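Local coordinates for protein exopolyphosphatase (Aquifex aeolicus, PDB 1T6C) that probably hydrolyses phosphoanhydride bonds of polyphosphate or guanosine pentaphosphate, as a calcium-binding member of the Ppx/GppA family with an actin-like fold, at residues Ile164-Phe178 and Arg190-Lys204. Sequence-based numbering, arbitrary orientation. Where two conformers were deposited one is given.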
ATOM      1  N   ILE A 164       5.027  12.839   4.454  1.00 14.52           N
ATOM      2  CA  ILE A 164       3.794  13.437   4.890  1.00 15.30           C
ATOM      3  C   ILE A 164       2.705  12.404   4.625  1.00 15.15           C
ATOM      4  O   ILE A 164       2.515  11.980   3.497  1.00 15.32           O
ATOM      5  CB  ILE A 164       3.464  14.767   4.165  1.00 15.94           C
ATOM      6  CG1 ILE A 164       4.588  15.791   4.382  1.00 18.88           C
ATOM      7  CG2 ILE A 164       2.119  15.314   4.690  1.00 18.71           C
ATOM      8  CD1 ILE A 164       4.567  16.960   3.389  1.00 22.05           C
ATOM      9  N   SER A 165       2.018  11.988   5.669  1.00 13.50           N
ATOM     10  CA  SER A 165       0.865  11.092   5.546  1.00 14.27           C
ATOM     11  C   SER A 165      -0.440  11.863   5.606  1.00 13.41           C
ATOM     12  O   SER A 165      -0.717  12.519   6.608  1.00 15.60           O
ATOM     13  CB  SER A 165       0.883  10.050   6.657  1.00 14.93           C
ATOM     14  OG  SER A 165      -0.253   9.182   6.574  1.00 14.96           O
ATOM     15  N   LEU A 166      -1.259  11.766   4.558  1.00 12.58           N
ATOM     16  CA  LEU A 166      -2.571  12.412   4.517  1.00 13.18           C
ATOM     17  C   LEU A 166      -3.629  11.339   4.770  1.00 13.05           C
ATOM     18  O   LEU A 166      -3.674  10.317   4.079  1.00 12.27           O
ATOM     19  CB  LEU A 166      -2.826  13.095   3.175  1.00 14.47           C
ATOM     20  CG  LEU A 166      -1.813  14.130   2.703  1.00 15.75           C
ATOM     21  CD1 LEU A 166      -2.300  14.750   1.411  1.00 17.05           C
ATOM     22  CD2 LEU A 166      -1.519  15.167   3.758  1.00 18.07           C
ATOM     23  N   PRO A 167      -4.475  11.556   5.761  1.00 13.41           N
ATOM     24  CA  PRO A 167      -5.502  10.584   6.143  1.00 13.92           C
ATOM     25  C   PRO A 167      -6.749  10.615   5.220  1.00 14.69           C
ATOM     26  O   PRO A 167      -7.892  10.702   5.661  1.00 15.77           O
ATOM     27  CB  PRO A 167      -5.778  10.978   7.586  1.00 14.90           C
ATOM     28  CG  PRO A 167      -5.625  12.468   7.556  1.00 15.01           C
ATOM     29  CD  PRO A 167      -4.465  12.736   6.650  1.00 14.60           C
ATOM     30  N   ILE A 168      -6.511  10.537   3.919  1.00 13.47           N
ATOM     31  CA  ILE A 168      -7.539  10.738   2.901  1.00 13.84           C
ATOM     32  C   ILE A 168      -7.970   9.382   2.333  1.00 13.76           C
ATOM     33  O   ILE A 168      -7.981   9.164   1.103  1.00 13.51           O
ATOM     34  CB  ILE A 168      -7.046  11.690   1.786  1.00 14.04           C
ATOM     35  CG1 ILE A 168      -5.727  11.198   1.159  1.00 14.54           C
ATOM     36  CG2 ILE A 168      -6.929  13.083   2.360  1.00 14.65           C
ATOM     37  CD1 ILE A 168      -5.240  12.025  -0.024  1.00 13.98           C
ATOM     38  N   GLY A 169      -8.326   8.467   3.228  1.00 12.02           N
ATOM     39  CA  GLY A 169      -8.644   7.113   2.821  1.00 12.14           C
ATOM     40  C   GLY A 169      -9.818   7.078   1.866  1.00 11.74           C
ATOM     41  O   GLY A 169     -10.784   7.848   2.015  1.00 12.57           O
ATOM     42  N   ILE A 170      -9.729   6.213   0.865  1.00 11.49           N
ATOM     43  CA  ILE A 170     -10.727   6.208  -0.204  1.00 10.61           C
ATOM     44  C   ILE A 170     -12.113   5.707   0.225  1.00 10.58           C
ATOM     45  O   ILE A 170     -13.109   6.118  -0.349  1.00 10.43           O
ATOM     46  CB  ILE A 170     -10.206   5.546  -1.474  1.00 10.91           C
ATOM     47  CG1 ILE A 170      -9.865   4.077  -1.283  1.00 11.56           C
ATOM     48  CG2 ILE A 170      -8.990   6.325  -2.007  1.00 10.93           C
ATOM     49  CD1 ILE A 170      -9.482   3.318  -2.579  1.00 12.58           C
ATOM     50  N   VAL A 171     -12.219   4.857   1.234  1.00 10.13           N
ATOM     51  CA  VAL A 171     -13.517   4.494   1.747  1.00 10.35           C
ATOM     52  C   VAL A 171     -14.205   5.733   2.332  1.00 11.37           C
ATOM     53  O   VAL A 171     -15.405   5.996   2.049  1.00 12.08           O
ATOM     54  CB  VAL A 171     -13.370   3.341   2.800  1.00 10.97           C
ATOM     55  CG1 VAL A 171     -14.672   3.079   3.519  1.00 13.54           C
ATOM     56  CG2 VAL A 171     -12.919   2.099   2.110  1.00 11.51           C
ATOM     57  N   ASN A 172     -13.482   6.467   3.169  1.00 10.19           N
ATOM     58  CA  ASN A 172     -14.036   7.672   3.782  1.00 11.10           C
ATOM     59  C   ASN A 172     -14.340   8.743   2.755  1.00 11.25           C
ATOM     60  O   ASN A 172     -15.396   9.385   2.806  1.00 11.46           O
ATOM     61  CB  ASN A 172     -13.103   8.165   4.886  1.00 12.10           C
ATOM     62  CG  ASN A 172     -13.589   9.397   5.590  1.00 13.97           C
ATOM     63  OD1 ASN A 172     -14.782   9.581   5.845  1.00 18.83           O
ATOM     64  ND2 ASN A 172     -12.643  10.239   5.953  1.00 16.91           N
ATOM     65  N   LEU A 173     -13.461   8.957   1.785  1.00  9.81           N
ATOM     66  CA  LEU A 173     -13.738   9.969   0.764  1.00 10.66           C
ATOM     67  C   LEU A 173     -14.993   9.635  -0.031  1.00 10.60           C
ATOM     68  O   LEU A 173     -15.810  10.511  -0.324  1.00 10.25           O
ATOM     69  CB  LEU A 173     -12.581  10.112  -0.211  1.00 11.37           C
ATOM     70  CG  LEU A 173     -11.247  10.608   0.329  1.00 15.35           C
ATOM     71  CD1 LEU A 173     -10.296  10.960  -0.777  1.00 18.08           C
ATOM     72  CD2 LEU A 173     -11.460  11.730   1.296  1.00 18.58           C
ATOM     73  N   THR A 174     -15.147   8.362  -0.358  1.00 10.04           N
ATOM     74  CA  THR A 174     -16.332   7.890  -1.099  1.00  9.43           C
ATOM     75  C   THR A 174     -17.609   8.110  -0.303  1.00 10.40           C
ATOM     76  O   THR A 174     -18.571   8.646  -0.805  1.00 10.78           O
ATOM     77  CB  THR A 174     -16.138   6.399  -1.487  1.00  9.90           C
ATOM     78  OG1 THR A 174     -14.999   6.308  -2.341  1.00  9.06           O
ATOM     79  CG2 THR A 174     -17.279   5.892  -2.318  1.00 10.92           C
ATOM     80  N   GLU A 175     -17.590   7.716   0.954  1.00 10.43           N
ATOM     81  CA  GLU A 175     -18.798   7.916   1.757  1.00 11.45           C
ATOM     82  C   GLU A 175     -19.108   9.396   1.947  1.00 11.37           C
ATOM     83  O   GLU A 175     -20.265   9.829   1.963  1.00 12.56           O
ATOM     84  CB  GLU A 175     -18.623   7.295   3.123  1.00 12.05           C
ATOM     85  CG  GLU A 175     -19.910   7.335   3.972  1.00 16.17           C
ATOM     86  CD  GLU A 175     -20.139   8.640   4.763  1.00 19.48           C
ATOM     87  OE1 GLU A 175     -19.179   9.367   5.101  1.00 19.61           O
ATOM     88  OE2 GLU A 175     -21.317   8.967   5.030  1.00 23.02           O
ATOM     89  N   THR A 176     -18.076  10.188   2.140  1.00 10.83           N
ATOM     90  CA  THR A 176     -18.241  11.593   2.466  1.00 11.03           C
ATOM     91  C   THR A 176     -18.809  12.373   1.302  1.00 11.26           C
ATOM     92  O   THR A 176     -19.743  13.178   1.468  1.00 12.04           O
ATOM     93  CB  THR A 176     -16.870  12.196   2.867  1.00 10.77           C
ATOM     94  OG1 THR A 176     -16.433  11.654   4.131  1.00 10.62           O
ATOM     95  CG2 THR A 176     -16.973  13.700   3.022  1.00 12.06           C
ATOM     96  N   PHE A 177     -18.216  12.182   0.124  1.00 10.96           N
ATOM     97  CA  PHE A 177     -18.558  13.022  -1.035  1.00 10.11           C
ATOM     98  C   PHE A 177     -19.555  12.400  -2.004  1.00 11.20           C
ATOM     99  O   PHE A 177     -20.335  13.126  -2.623  1.00 12.65           O
ATOM    100  CB  PHE A 177     -17.273  13.374  -1.797  1.00 10.82           C
ATOM    101  CG  PHE A 177     -16.358  14.260  -1.020  1.00  8.45           C
ATOM    102  CD1 PHE A 177     -16.738  15.565  -0.737  1.00 10.38           C
ATOM    103  CD2 PHE A 177     -15.115  13.813  -0.581  1.00  8.44           C
ATOM    104  CE1 PHE A 177     -15.926  16.389   0.021  1.00 10.72           C
ATOM    105  CE2 PHE A 177     -14.323  14.629   0.171  1.00  9.73           C
ATOM    106  CZ  PHE A 177     -14.725  15.929   0.469  1.00 10.86           C
ATOM    107  N   PHE A 178     -19.475  11.089  -2.180  1.00 10.36           N
ATOM    108  CA  PHE A 178     -20.199  10.401  -3.247  1.00 11.59           C
ATOM    109  C   PHE A 178     -21.467   9.809  -2.674  1.00 12.92           C
ATOM    110  O   PHE A 178     -21.561   8.613  -2.436  1.00 14.98           O
ATOM    111  CB  PHE A 178     -19.336   9.354  -3.946  1.00 11.45           C
ATOM    112  CG  PHE A 178     -18.048   9.884  -4.557  1.00  9.29           C
ATOM    113  CD1 PHE A 178     -17.836  11.243  -4.819  1.00 10.16           C
ATOM    114  CD2 PHE A 178     -17.042   8.988  -4.926  1.00  9.15           C
ATOM    115  CE1 PHE A 178     -16.656  11.676  -5.394  1.00  9.20           C
ATOM    116  CE2 PHE A 178     -15.839   9.446  -5.531  1.00 10.07           C
ATOM    117  CZ  PHE A 178     -15.669  10.771  -5.764  1.00 10.55           C
ATOM    118  N   ARG A 190     -16.884  18.751  -5.404  1.00 10.04           N
ATOM    119  CA  ARG A 190     -16.553  18.930  -4.001  1.00 10.56           C
ATOM    120  C   ARG A 190     -15.349  18.075  -3.554  1.00 10.54           C
ATOM    121  O   ARG A 190     -14.520  18.508  -2.748  1.00 10.89           O
ATOM    122  CB  ARG A 190     -17.733  18.604  -3.132  1.00 11.64           C
ATOM    123  CG  ARG A 190     -18.822  19.648  -3.175  1.00 12.76           C
ATOM    124  CD  ARG A 190     -19.928  19.372  -2.171  1.00 14.10           C
ATOM    125  NE  ARG A 190     -20.950  18.413  -2.604  1.00 17.47           N
ATOM    126  CZ  ARG A 190     -21.965  18.718  -3.400  1.00 17.34           C
ATOM    127  NH1 ARG A 190     -22.869  17.800  -3.731  1.00 20.27           N
ATOM    128  NH2 ARG A 190     -22.083  19.931  -3.880  1.00 17.87           N
ATOM    129  N   PHE A 191     -15.347  16.828  -4.018  1.00 10.01           N
ATOM    130  CA  PHE A 191     -14.249  15.892  -3.780  1.00  9.00           C
ATOM    131  C   PHE A 191     -12.930  16.517  -4.261  1.00  8.56           C
ATOM    132  O   PHE A 191     -11.943  16.546  -3.517  1.00  8.62           O
ATOM    133  CB  PHE A 191     -14.585  14.584  -4.495  1.00  9.10           C
ATOM    134  CG  PHE A 191     -13.437  13.671  -4.763  1.00 10.00           C
ATOM    135  CD1 PHE A 191     -12.958  12.821  -3.782  1.00 10.47           C
ATOM    136  CD2 PHE A 191     -12.887  13.580  -6.044  1.00  9.29           C
ATOM    137  CE1 PHE A 191     -11.926  11.962  -4.064  1.00  9.69           C
ATOM    138  CE2 PHE A 191     -11.881  12.694  -6.321  1.00  8.04           C
ATOM    139  CZ  PHE A 191     -11.397  11.895  -5.336  1.00 10.18           C
ATOM    140  N   PHE A 192     -12.910  17.049  -5.472  1.00  9.68           N
ATOM    141  CA  PHE A 192     -11.678  17.681  -5.946  1.00  9.95           C
ATOM    142  C   PHE A 192     -11.311  18.982  -5.218  1.00  9.99           C
ATOM    143  O   PHE A 192     -10.124  19.270  -5.041  1.00 11.52           O
ATOM    144  CB  PHE A 192     -11.723  17.888  -7.472  1.00  9.38           C
ATOM    145  CG  PHE A 192     -11.459  16.622  -8.275  1.00  9.67           C
ATOM    146  CD1 PHE A 192     -10.291  15.904  -8.084  1.00 10.91           C
ATOM    147  CD2 PHE A 192     -12.352  16.154  -9.227  1.00 11.32           C
ATOM    148  CE1 PHE A 192     -10.021  14.729  -8.824  1.00 13.36           C
ATOM    149  CE2 PHE A 192     -12.091  14.977  -9.952  1.00 11.73           C
ATOM    150  CZ  PHE A 192     -10.926  14.281  -9.741  1.00 12.32           C
ATOM    151  N   GLU A 193     -12.290  19.781  -4.822  1.00 10.62           N
ATOM    152  CA  GLU A 193     -12.014  20.955  -4.015  1.00 11.43           C
ATOM    153  C   GLU A 193     -11.296  20.541  -2.730  1.00 11.20           C
ATOM    154  O   GLU A 193     -10.365  21.221  -2.273  1.00 11.47           O
ATOM    155  CB  GLU A 193     -13.308  21.708  -3.681  1.00 12.83           C
ATOM    156  CG  GLU A 193     -14.008  22.378  -4.842  1.00 16.14           C
ATOM    157  CD  GLU A 193     -15.399  22.947  -4.489  1.00 18.67           C
ATOM    158  OE1 GLU A 193     -15.936  22.678  -3.391  1.00 23.07           O
ATOM    159  OE2 GLU A 193     -15.962  23.688  -5.322  1.00 21.16           O
ATOM    160  N   PHE A 194     -11.765  19.459  -2.106  1.00 10.82           N
ATOM    161  CA  PHE A 194     -11.160  18.980  -0.876  1.00 10.38           C
ATOM    162  C   PHE A 194      -9.733  18.526  -1.149  1.00 10.55           C
ATOM    163  O   PHE A 194      -8.815  18.843  -0.392  1.00 10.58           O
ATOM    164  CB  PHE A 194     -11.992  17.845  -0.256  1.00 10.63           C
ATOM    165  CG  PHE A 194     -11.241  17.070   0.776  1.00  9.82           C
ATOM    166  CD1 PHE A 194     -11.032  17.610   2.040  1.00 10.77           C
ATOM    167  CD2 PHE A 194     -10.665  15.862   0.473  1.00  9.92           C
ATOM    168  CE1 PHE A 194     -10.302  16.927   2.986  1.00 12.20           C
ATOM    169  CE2 PHE A 194      -9.916  15.171   1.418  1.00 11.33           C
ATOM    170  CZ  PHE A 194      -9.758  15.691   2.690  1.00 12.77           C
ATOM    171  N   LEU A 195      -9.525  17.793  -2.237  1.00 10.07           N
ATOM    172  CA  LEU A 195      -8.204  17.271  -2.519  1.00 10.44           C
ATOM    173  C   LEU A 195      -7.249  18.425  -2.838  1.00 11.36           C
ATOM    174  O   LEU A 195      -6.103  18.381  -2.428  1.00 12.03           O
ATOM    175  CB  LEU A 195      -8.245  16.261  -3.653  1.00  9.98           C
ATOM    176  CG  LEU A 195      -8.790  14.887  -3.363  1.00 11.49           C
ATOM    177  CD1 LEU A 195      -8.783  14.062  -4.621  1.00 13.65           C
ATOM    178  CD2 LEU A 195      -7.998  14.204  -2.254  1.00 10.76           C
ATOM    179  N   GLU A 196      -7.737  19.494  -3.466  1.00 13.27           N
ATOM    180  CA  GLU A 196      -6.899  20.678  -3.755  1.00 14.84           C
ATOM    181  C   GLU A 196      -6.436  21.288  -2.424  1.00 15.39           C
ATOM    182  O   GLU A 196      -5.270  21.604  -2.273  1.00 15.73           O
ATOM    183  CB  GLU A 196      -7.717  21.694  -4.570  1.00 16.05           C
ATOM    184  CG  GLU A 196      -6.988  23.003  -4.842  1.00 23.88           C
ATOM    185  CD  GLU A 196      -6.364  23.055  -6.213  1.00 32.70           C
ATOM    186  OE1 GLU A 196      -7.042  22.716  -7.231  1.00 39.20           O
ATOM    187  OE2 GLU A 196      -5.176  23.455  -6.279  1.00 40.76           O
ATOM    188  N   LYS A 197      -7.354  21.402  -1.459  1.00 15.12           N
ATOM    189  CA  LYS A 197      -7.071  21.962  -0.116  1.00 16.49           C
ATOM    190  C   LYS A 197      -5.988  21.151   0.593  1.00 17.02           C
ATOM    191  O   LYS A 197      -5.015  21.717   1.144  1.00 17.92           O
ATOM    192  CB  LYS A 197      -8.331  21.988   0.747  1.00 17.48           C
ATOM    193  CG  LYS A 197      -8.139  22.311   2.277  1.00 20.46           C
ATOM    194  CD  LYS A 197      -9.424  22.081   3.153  1.00 24.00           C
ATOM    195  CE  LYS A 197      -9.037  21.888   4.643  0.50 25.07           C
ATOM    196  NZ  LYS A 197      -9.379  22.981   5.593  0.50 25.11           N
ATOM    197  N   GLU A 198      -6.105  19.832   0.535  1.00 15.06           N
ATOM    198  CA  GLU A 198      -5.174  18.964   1.259  1.00 15.30           C
ATOM    199  C   GLU A 198      -3.854  18.795   0.531  1.00 14.50           C
ATOM    200  O   GLU A 198      -2.791  18.848   1.163  1.00 14.62           O
ATOM    201  CB  GLU A 198      -5.823  17.618   1.600  0.65 15.68           C
ATOM    202  CG  GLU A 198      -7.016  17.747   2.542  0.65 16.60           C
ATOM    203  CD  GLU A 198      -6.691  18.431   3.878  0.65 19.00           C
ATOM    204  OE1 GLU A 198      -6.515  17.722   4.885  0.65 17.22           O
ATOM    205  OE2 GLU A 198      -6.654  19.685   3.933  0.65 20.09           O
ATOM    206  N   LEU A 199      -3.904  18.624  -0.790  1.00 13.95           N
ATOM    207  CA  LEU A 199      -2.690  18.312  -1.546  1.00 14.97           C
ATOM    208  C   LEU A 199      -1.819  19.525  -1.764  1.00 15.43           C
ATOM    209  O   LEU A 199      -0.625  19.395  -1.941  1.00 16.23           O
ATOM    210  CB  LEU A 199      -3.024  17.696  -2.904  0.66 15.30           C
ATOM    211  CG  LEU A 199      -3.541  16.281  -2.802  0.66 16.93           C
ATOM    212  CD1 LEU A 199      -3.928  15.766  -4.191  0.66 17.71           C
ATOM    213  CD2 LEU A 199      -2.508  15.390  -2.127  0.66 18.59           C
ATOM    214  N   SER A 200      -2.395  20.712  -1.701  1.00 16.74           N
ATOM    215  CA  SER A 200      -1.598  21.910  -1.944  1.00 17.38           C
ATOM    216  C   SER A 200      -0.564  22.047  -0.825  1.00 19.15           C
ATOM    217  O   SER A 200       0.514  22.628  -1.014  1.00 21.40           O
ATOM    218  CB  SER A 200      -2.503  23.136  -2.048  0.50 17.93           C
ATOM    219  OG  SER A 200      -3.249  23.057  -3.250  0.50 18.56           O
ATOM    220  N   LYS A 201      -0.862  21.483   0.330  1.00 19.38           N
ATOM    221  CA  LYS A 201       0.052  21.540   1.465  1.00 21.06           C
ATOM    222  C   LYS A 201       1.288  20.629   1.318  1.00 20.65           C
ATOM    223  O   LYS A 201       2.298  20.847   2.007  1.00 21.95           O
ATOM    224  CB  LYS A 201      -0.704  21.192   2.745  1.00 21.52           C
ATOM    225  CG  LYS A 201      -1.881  22.118   3.051  1.00 24.98           C
ATOM    226  CD  LYS A 201      -2.608  21.600   4.313  1.00 30.02           C
ATOM    227  CE  LYS A 201      -3.959  22.264   4.596  1.00 32.69           C
ATOM    228  NZ  LYS A 201      -4.842  21.369   5.458  1.00 34.43           N
ATOM    229  N   VAL A 202       1.213  19.605   0.465  1.00 18.93           N
ATOM    230  CA  VAL A 202       2.365  18.723   0.230  1.00 19.32           C
ATOM    231  C   VAL A 202       3.149  19.011  -1.031  1.00 19.07           C
ATOM    232  O   VAL A 202       4.185  18.386  -1.272  1.00 18.52           O
ATOM    233  CB  VAL A 202       1.985  17.223   0.270  1.00 20.06           C
ATOM    234  CG1 VAL A 202       1.165  16.949   1.525  1.00 22.49           C
ATOM    235  CG2 VAL A 202       1.225  16.786  -0.981  1.00 21.05           C
ATOM    236  N   LYS A 203       2.658  19.947  -1.834  1.00 18.72           N
ATOM    237  CA  LYS A 203       3.290  20.297  -3.109  1.00 19.04           C
ATOM    238  C   LYS A 203       4.749  20.702  -2.890  1.00 19.17           C
ATOM    239  O   LYS A 203       5.044  21.520  -2.035  1.00 18.72           O
ATOM    240  CB  LYS A 203       2.543  21.462  -3.783  0.50 19.43           C
ATOM    241  CG  LYS A 203       3.357  22.157  -4.870  0.50 20.86           C
ATOM    242  CD  LYS A 203       2.509  23.118  -5.672  0.50 22.29           C
ATOM    243  CE  LYS A 203       3.166  23.455  -6.996  0.50 22.75           C
ATOM    244  NZ  LYS A 203       2.408  24.525  -7.685  0.50 23.42           N
ATOM    245  N   LYS A 204       5.635  20.116  -3.685  1.00 19.81           N
ATOM    246  CA  LYS A 204       7.057  20.423  -3.715  1.00 20.91           C
ATOM    247  C   LYS A 204       7.534  20.181  -5.172  1.00 21.27           C
ATOM    248  O   LYS A 204       6.968  19.340  -5.903  1.00 19.10           O
ATOM    249  CB  LYS A 204       7.839  19.501  -2.751  1.00 21.64           C
ATOM    250  CG  LYS A 204       7.577  19.719  -1.293  1.00 24.59           C
ATOM    251  CD  LYS A 204       8.451  18.803  -0.447  1.00 27.35           C
ATOM    252  CE  LYS A 204       8.061  18.787   1.022  1.00 30.03           C
ATOM    253  NZ  LYS A 204       7.184  19.902   1.515  1.00 32.86           N
TER
HETATM  254  O   HOH W   1     -20.616  15.738  -1.804  1.00 19.14           O
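A water bridges Phe177 and Arg190: it donates to Phe177 O at 2.8 Å and accepts from Arg190 NE, in the guanidinium plane. No direct hydrogen bond joins the segments. The side chains that meet are nearly all apolar. One face of the Phe177 ring lies over the backbone of Phe191, with Phe191 CA 3.8 Å from its centroid in a CH-pi contact. Thr176 CG2 covers the opposite face. Phe177 CZ presses on Phe194 CB at 3.4 Å. Phe191 has CG anti to its N (chi1 160°), which brings its ring between Phe178 CZ on one face and Leu195 CD1 on the other. Leu173 straddles two rings: CD1 meets Phe191 CE1 and CD2 meets Phe194 CE2, both at 3.8 Å. Ile168 CG2 reaches the edge of the Phe194 ring. Helix 185-199 thus covers helix 170-177 and the loop at Ile168. Beyond it, Val202 CG1 packs on Ile164 CG2 and Leu166 CD2, covering the end of strand 159-166. An alanine at Phe177 is likely to uncover the Phe191 backbone and leave a gap beside Phe194. The fit therefore rests mainly on the shapes of rings and branched side chains, while the water adds a directional polar tie near Arg190.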